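Local coordinates for putative pyridoxal phosphate-dependent transferase (Clostridium difficile, PDB 4DQ6), which probably acts as a pyridoxal-phosphate-dependent enzyme of the class I and II aminotransferase family, holding pyridoxal-5'-phosphate in a pocket to which both subunits of the dimer contribute, at residues 172-186 against 206-219. Residues are numbered along the deposited sequence; the frame is centred on the assembly and turned at random.
With PLP (pyridoxal-5'-phosphate), chain C.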
loop_
_atom_site.group_PDB
_atom_site.type_symbol
_atom_site.label_atom_id
_atom_site.label_comp_id
_atom_site.label_asym_id
_atom_site.label_seq_id
_atom_site.Cartn_x
_atom_site.Cartn_y
_atom_site.Cartn_z
ATOM N N ASN A 172 -10.954 -15.204 -13.678
ATOM C CA ASN A 172 -12.373 -15.614 -13.625
ATOM C C ASN A 172 -13.216 -14.603 -12.929
ATOM O O ASN A 172 -13.198 -14.580 -11.739
ATOM C CB ASN A 172 -12.370 -16.996 -12.890
ATOM C CG ASN A 172 -13.731 -17.593 -12.597
ATOM O OD1 ASN A 172 -14.565 -17.577 -13.439
ATOM N ND2 ASN A 172 -13.894 -18.246 -11.389
ATOM N N PRO A 173 -13.979 -13.801 -13.689
ATOM C CA PRO A 173 -14.083 -13.741 -15.146
ATOM C C PRO A 173 -12.778 -13.365 -15.858
ATOM O O PRO A 173 -11.909 -12.697 -15.264
ATOM C CB PRO A 173 -15.116 -12.634 -15.391
ATOM C CG PRO A 173 -15.858 -12.497 -14.114
ATOM C CD PRO A 173 -14.929 -12.876 -13.025
ATOM N N HIS A 174 -12.648 -13.739 -17.129
ATOM C CA HIS A 174 -11.428 -13.599 -17.862
ATOM C C HIS A 174 -11.432 -12.262 -18.626
ATOM O O HIS A 174 -12.151 -12.109 -19.637
ATOM C CB HIS A 174 -11.251 -14.784 -18.773
ATOM C CG HIS A 174 -9.910 -14.833 -19.381
ATOM N ND1 HIS A 174 -8.995 -15.821 -19.064
ATOM C CD2 HIS A 174 -9.314 -13.999 -20.290
ATOM C CE1 HIS A 174 -7.865 -15.564 -19.773
ATOM N NE2 HIS A 174 -8.069 -14.521 -20.589
ATOM N N ASN A 175 -10.536 -11.375 -18.202
ATOM C CA ASN A 175 -10.232 -10.110 -18.892
ATOM C C ASN A 175 -9.082 -10.365 -19.862
ATOM O O ASN A 175 -8.025 -10.833 -19.428
ATOM C CB ASN A 175 -9.853 -9.084 -17.810
ATOM C CG ASN A 175 -9.124 -7.887 -18.326
ATOM O OD1 ASN A 175 -9.124 -7.558 -19.489
ATOM N ND2 ASN A 175 -8.518 -7.132 -17.366
ATOM N N PRO A 176 -9.238 -10.119 -21.181
ATOM C CA PRO A 176 -10.206 -9.170 -21.752
ATOM C C PRO A 176 -11.356 -9.787 -22.515
ATOM O O PRO A 176 -12.222 -9.011 -23.058
ATOM C CB PRO A 176 -9.306 -8.378 -22.727
ATOM C CG PRO A 176 -8.451 -9.445 -23.290
ATOM C CD PRO A 176 -8.078 -10.260 -22.092
ATOM N N VAL A 177 -11.391 -11.098 -22.661
ATOM C CA VAL A 177 -12.355 -11.720 -23.566
ATOM C C VAL A 177 -13.798 -11.767 -23.039
ATOM O O VAL A 177 -14.714 -12.055 -23.812
ATOM C CB VAL A 177 -11.913 -13.079 -24.060
ATOM C CG1 VAL A 177 -10.504 -13.054 -24.658
ATOM C CG2 VAL A 177 -12.041 -14.171 -23.008
ATOM N N GLY A 178 -13.950 -11.563 -21.754
ATOM C CA GLY A 178 -15.293 -11.416 -21.114
ATOM C C GLY A 178 -15.979 -12.695 -20.725
ATOM O O GLY A 178 -17.151 -12.720 -20.486
ATOM N N ARG A 179 -15.218 -13.803 -20.666
ATOM C CA ARG A 179 -15.762 -15.147 -20.316
ATOM C C ARG A 179 -16.056 -15.260 -18.804
ATOM O O ARG A 179 -15.181 -14.995 -17.984
ATOM C CB ARG A 179 -14.868 -16.329 -20.738
ATOM C CG ARG A 179 -14.922 -16.743 -22.215
ATOM C CD ARG A 179 -16.272 -17.132 -22.764
ATOM N NE ARG A 179 -17.090 -17.874 -21.812
ATOM C CZ ARG A 179 -17.061 -19.169 -21.565
ATOM N NH1 ARG A 179 -17.808 -19.680 -20.630
ATOM N NH2 ARG A 179 -16.224 -19.944 -22.248
ATOM N N VAL A 180 -17.257 -15.712 -18.475
ATOM C CA VAL A 180 -17.643 -16.151 -17.163
ATOM C C VAL A 180 -17.627 -17.696 -17.247
ATOM O O VAL A 180 -18.514 -18.298 -17.837
ATOM C CB VAL A 180 -19.021 -15.558 -16.771
ATOM C CG1 VAL A 180 -19.548 -16.168 -15.492
ATOM C CG2 VAL A 180 -18.909 -14.033 -16.625
ATOM N N TRP A 181 -16.580 -18.332 -16.749
ATOM C CA TRP A 181 -16.458 -19.772 -16.919
ATOM C C TRP A 181 -17.616 -20.487 -16.234
ATOM O O TRP A 181 -18.020 -20.124 -15.109
ATOM C CB TRP A 181 -15.146 -20.233 -16.337
ATOM C CG TRP A 181 -13.921 -19.522 -16.931
ATOM C CD1 TRP A 181 -13.056 -18.665 -16.267
ATOM C CD2 TRP A 181 -13.460 -19.531 -18.302
ATOM N NE1 TRP A 181 -12.096 -18.214 -17.089
ATOM C CE2 TRP A 181 -12.306 -18.636 -18.352
ATOM C CE3 TRP A 181 -13.920 -20.083 -19.450
ATOM C CZ2 TRP A 181 -11.553 -18.471 -19.530
ATOM C CZ3 TRP A 181 -13.161 -19.918 -20.635
ATOM C CH2 TRP A 181 -12.061 -19.060 -20.671
ATOM N N THR A 182 -18.125 -21.554 -16.875
ATOM C CA THR A 182 -19.172 -22.347 -16.241
ATOM C C THR A 182 -18.550 -23.332 -15.232
ATOM O O THR A 182 -17.332 -23.570 -15.225
ATOM C CB THR A 182 -19.971 -23.155 -17.270
ATOM O OG1 THR A 182 -19.071 -24.131 -17.829
ATOM C CG2 THR A 182 -20.515 -22.254 -18.406
ATOM N N LYS A 183 -19.374 -23.820 -14.332
ATOM C CA LYS A 183 -18.906 -24.802 -13.350
ATOM C C LYS A 183 -18.248 -25.943 -14.041
ATOM O O LYS A 183 -17.178 -26.381 -13.623
ATOM C CB LYS A 183 -20.062 -25.256 -12.504
ATOM C CG LYS A 183 -19.650 -26.310 -11.491
ATOM C CD LYS A 183 -20.904 -26.936 -10.914
ATOM C CE LYS A 183 -21.412 -26.056 -9.793
ATOM N NZ LYS A 183 -20.484 -26.101 -8.619
ATOM N N ASP A 184 -18.857 -26.444 -15.109
ATOM C CA ASP A 184 -18.228 -27.568 -15.804
ATOM C C ASP A 184 -16.886 -27.232 -16.461
ATOM O O ASP A 184 -15.938 -28.071 -16.516
ATOM C CB ASP A 184 -19.166 -28.198 -16.826
ATOM C CG ASP A 184 -20.313 -29.016 -16.188
ATOM O OD1 ASP A 184 -20.289 -29.294 -14.977
ATOM O OD2 ASP A 184 -21.213 -29.436 -16.972
ATOM N N GLU A 185 -16.738 -25.998 -16.939
ATOM C CA GLU A 185 -15.445 -25.591 -17.472
ATOM C C GLU A 185 -14.384 -25.510 -16.370
ATOM O O GLU A 185 -13.229 -25.880 -16.552
ATOM C CB GLU A 185 -15.518 -24.257 -18.214
ATOM C CG GLU A 185 -16.183 -24.329 -19.558
ATOM C CD GLU A 185 -16.414 -22.962 -20.177
ATOM O OE1 GLU A 185 -17.054 -22.162 -19.510
ATOM O OE2 GLU A 185 -15.949 -22.737 -21.324
ATOM N N LEU A 186 -14.789 -25.035 -15.207
ATOM C CA LEU A 186 -13.889 -24.906 -14.073
ATOM C C LEU A 186 -13.558 -26.258 -13.469
ATOM O O LEU A 186 -12.388 -26.523 -13.115
ATOM C CB LEU A 186 -14.517 -24.016 -13.020
ATOM C CG LEU A 186 -14.682 -22.559 -13.465
ATOM C CD1 LEU A 186 -15.601 -21.854 -12.478
ATOM C CD2 LEU A 186 -13.313 -21.893 -13.551
ATOM N N HIS A 206 -13.080 -9.512 -11.051
ATOM C CA HIS A 206 -14.315 -9.049 -11.756
ATOM C C HIS A 206 -15.559 -9.828 -11.368
ATOM O O HIS A 206 -16.582 -9.780 -12.068
ATOM C CB HIS A 206 -14.155 -9.120 -13.275
ATOM C CG HIS A 206 -13.027 -8.307 -13.837
ATOM N ND1 HIS A 206 -13.205 -6.983 -14.241
ATOM C CD2 HIS A 206 -11.682 -8.601 -14.006
ATOM C CE1 HIS A 206 -12.027 -6.513 -14.677
ATOM N NE2 HIS A 206 -11.075 -7.491 -14.515
ATOM N N SER A 207 -15.538 -10.493 -10.222
ATOM C CA SER A 207 -16.521 -11.518 -9.841
ATOM C C SER A 207 -17.931 -10.954 -9.642
ATOM O O SER A 207 -18.920 -11.661 -9.774
ATOM C CB SER A 207 -16.102 -12.202 -8.535
ATOM O OG SER A 207 -15.914 -11.243 -7.497
ATOM N N ASP A 208 -18.047 -9.644 -9.446
ATOM C CA ASP A 208 -19.367 -9.020 -9.258
ATOM C C ASP A 208 -19.925 -8.417 -10.526
ATOM O O ASP A 208 -21.078 -7.938 -10.527
ATOM C CB ASP A 208 -19.328 -7.914 -8.180
ATOM C CG ASP A 208 -18.783 -8.395 -6.817
ATOM O OD1 ASP A 208 -19.232 -9.427 -6.334
ATOM O OD2 ASP A 208 -17.946 -7.680 -6.182
ATOM N N ILE A 209 -19.085 -8.278 -11.534
ATOM C CA ILE A 209 -19.483 -7.625 -12.772
ATOM C C ILE A 209 -19.908 -8.686 -13.770
ATOM O O ILE A 209 -19.126 -9.144 -14.618
ATOM C CB ILE A 209 -18.390 -6.678 -13.300
ATOM C CG1 ILE A 209 -18.019 -5.630 -12.188
ATOM C CG2 ILE A 209 -18.897 -5.975 -14.566
ATOM C CD1 ILE A 209 -16.733 -4.900 -12.533
ATOM N N ILE A 210 -21.113 -9.157 -13.567
ATOM C CA ILE A 210 -21.698 -10.271 -14.290
ATOM C C ILE A 210 -22.997 -9.902 -14.931
ATOM O O ILE A 210 -23.832 -9.268 -14.282
ATOM C CB ILE A 210 -21.929 -11.467 -13.328
ATOM C CG1 ILE A 210 -20.688 -11.799 -12.479
ATOM C CG2 ILE A 210 -22.425 -12.689 -14.084
ATOM C CD1 ILE A 210 -19.472 -12.328 -13.269
ATOM N N LEU A 211 -23.164 -10.210 -16.201
ATOM C CA LEU A 211 -24.350 -9.805 -16.950
ATOM C C LEU A 211 -25.458 -10.833 -16.818
ATOM O O LEU A 211 -25.248 -11.961 -16.261
ATOM C CB LEU A 211 -23.961 -9.553 -18.420
ATOM C CG LEU A 211 -22.963 -8.442 -18.699
ATOM C CD1 LEU A 211 -22.935 -8.045 -20.161
ATOM C CD2 LEU A 211 -23.318 -7.262 -17.820
ATOM N N LYS A 212 -26.651 -10.453 -17.277
ATOM C CA LYS A 212 -27.802 -11.331 -17.184
ATOM C C LYS A 212 -27.575 -12.694 -17.823
ATOM O O LYS A 212 -26.873 -12.811 -18.820
ATOM C CB LYS A 212 -29.045 -10.645 -17.839
ATOM C CG LYS A 212 -29.543 -9.483 -17.021
ATOM C CD LYS A 212 -30.564 -8.630 -17.784
ATOM C CE LYS A 212 -31.045 -7.392 -16.993
ATOM N NZ LYS A 212 -30.530 -6.064 -17.505
ATOM N N LYS A 213 -28.151 -13.730 -17.203
ATOM C CA LYS A 213 -28.090 -15.119 -17.648
ATOM C C LYS A 213 -26.718 -15.742 -17.436
ATOM O O LYS A 213 -26.406 -16.818 -17.993
ATOM C CB LYS A 213 -28.571 -15.274 -19.098
ATOM C CG LYS A 213 -29.996 -14.794 -19.304
ATOM C CD LYS A 213 -30.747 -15.601 -20.372
ATOM C CE LYS A 213 -30.103 -15.533 -21.759
ATOM N NZ LYS A 213 -30.947 -16.164 -22.839
ATOM N N HIS A 214 -25.870 -15.083 -16.653
ATOM C CA HIS A 214 -24.574 -15.669 -16.240
ATOM C C HIS A 214 -24.398 -15.557 -14.762
ATOM O O HIS A 214 -25.078 -14.781 -14.098
ATOM C CB HIS A 214 -23.414 -14.989 -16.977
ATOM C CG HIS A 214 -23.549 -15.132 -18.438
ATOM N ND1 HIS A 214 -23.229 -16.267 -19.077
ATOM C CD2 HIS A 214 -24.147 -14.290 -19.376
ATOM C CE1 HIS A 214 -23.626 -16.159 -20.383
ATOM N NE2 HIS A 214 -24.121 -14.937 -20.576
ATOM N N LYS A 215 -23.549 -16.406 -14.203
ATOM C CA LYS A 215 -23.344 -16.479 -12.766
ATOM C C LYS A 215 -21.896 -16.758 -12.458
ATOM O O LYS A 215 -21.318 -17.706 -12.990
ATOM C CB LYS A 215 -24.240 -17.554 -12.103
ATOM C CG LYS A 215 -24.368 -17.227 -10.625
ATOM C CD LYS A 215 -25.291 -18.153 -9.828
ATOM C CE LYS A 215 -24.975 -18.109 -8.315
ATOM N NZ LYS A 215 -24.938 -16.789 -7.576
ATOM N N HIS A 216 -21.280 -15.931 -11.622
ATOM C CA HIS A 216 -19.944 -16.194 -11.154
ATOM C C HIS A 216 -19.890 -17.411 -10.265
ATOM O O HIS A 216 -20.650 -17.516 -9.280
ATOM C CB HIS A 216 -19.363 -15.001 -10.407
ATOM C CG HIS A 216 -17.986 -15.222 -9.950
ATOM N ND1 HIS A 216 -16.940 -15.253 -10.810
ATOM C CD2 HIS A 216 -17.474 -15.469 -8.682
ATOM C CE1 HIS A 216 -15.816 -15.541 -10.110
ATOM N NE2 HIS A 216 -16.145 -15.720 -8.826
ATOM N N ILE A 217 -18.941 -18.296 -10.561
ATOM C CA ILE A 217 -18.629 -19.481 -9.735
ATOM C C ILE A 217 -17.185 -19.374 -9.248
ATOM O O ILE A 217 -16.269 -19.501 -10.060
ATOM C CB ILE A 217 -18.725 -20.771 -10.584
ATOM C CG1 ILE A 217 -20.069 -20.883 -11.296
ATOM C CG2 ILE A 217 -18.409 -21.998 -9.739
ATOM C CD1 ILE A 217 -21.276 -20.888 -10.408
ATOM N N PRO A 218 -16.946 -19.143 -7.964
ATOM C CA PRO A 218 -15.599 -19.138 -7.458
ATOM C C PRO A 218 -15.050 -20.546 -7.665
ATOM O O PRO A 218 -15.675 -21.536 -7.269
ATOM C CB PRO A 218 -15.766 -18.729 -5.979
ATOM C CG PRO A 218 -17.109 -18.042 -5.967
ATOM C CD PRO A 218 -17.923 -18.740 -6.957
ATOM N N MET A 219 -13.835 -20.617 -8.183
ATOM C CA MET A 219 -13.251 -21.913 -8.376
ATOM C C MET A 219 -13.178 -22.725 -7.092
ATOM O O MET A 219 -13.424 -23.939 -7.058
ATOM C CB MET A 219 -11.861 -21.717 -8.967
ATOM C CG MET A 219 -10.993 -22.965 -9.054
ATOM S SD MET A 219 -11.581 -24.308 -10.142
ATOM C CE MET A 219 -10.589 -23.954 -11.595
HETATM N N1 PLP C . -6.734 -8.512 -11.947
HETATM C C2 PLP C . -7.447 -8.311 -13.104
HETATM C C2A PLP C . -7.902 -9.415 -14.010
HETATM C C3 PLP C . -7.823 -6.978 -13.518
HETATM O O3 PLP C . -8.490 -6.777 -14.646
HETATM C C4 PLP C . -7.434 -5.851 -12.685
HETATM C C4A PLP C . -7.746 -4.434 -13.092
HETATM C C5 PLP C . -6.689 -6.148 -11.471
HETATM C C6 PLP C . -6.355 -7.484 -11.152
HETATM C C5A PLP C . -6.312 -5.000 -10.588
HETATM O O4P PLP C . -5.208 -5.448 -9.876
HETATM P P PLP C . -4.750 -4.514 -8.634
HETATM O O1P PLP C . -5.727 -4.831 -7.555
HETATM O O2P PLP C . -3.271 -5.037 -8.441
HETATM O O3P PLP C . -4.951 -3.068 -9.182
HETATM O O HOH W 1 -17.564 -18.202 -13.175
HETATM O O HOH W 2 -16.934 -15.608 -13.606
HETATM O O HOH W 3 -11.546 -11.610 -12.634
HETATM O O HOH W 4 -21.283 -18.291 -18.481
HETATM O O HOH W 5 -20.783 -19.811 -14.437
#
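Pro173 and His206 meet where two loops leave the C-terminal ends of neighbouring parallel strands, 165-171 and 199-203, in the central sheet of the fold type I (aspartate aminotransferase-like) architecture, and both loops reach pyridoxal-5'-phosphate. Its O3 accepts from Asn175 ND2 at 2.7 Å and shares a hydrogen bond with His206 NE2; amide and imidazole stand nearly perpendicular, 82° apart, as they approach it. Behind this pocket the packing is tight. Pro173, after a cis peptide bond, lays its compact ring against the His206 backbone and touches Ile210 CD1 with CG; the same methyl meets Val180 CG2 at 3.8 Å, while Val180 CG1 touches Lys215 O at 3.4 Å. Farther along, Leu186 CD1 packs on Ile217 CB, and the flexible thioether of Met219 turns at chi2 (64°) to bring CE to Leu186 CD2. The His214 and Lys183 side chains fit more loosely. Water also fills in between the backbones, joining Val180 O to His214 ND1 and, deeper, Pro173 O to His206 N. Asn172 suits the middle because its amide both donates and accepts. OD1 receives two waters, one also bonded to His216 ND1; the other ring nitrogen of His216, NE2, is hydrogen-bonded to Glu204 OE1. ND2 donates to Ile217 O at 3.0 Å, the oxygen only 4° out of the amide plane.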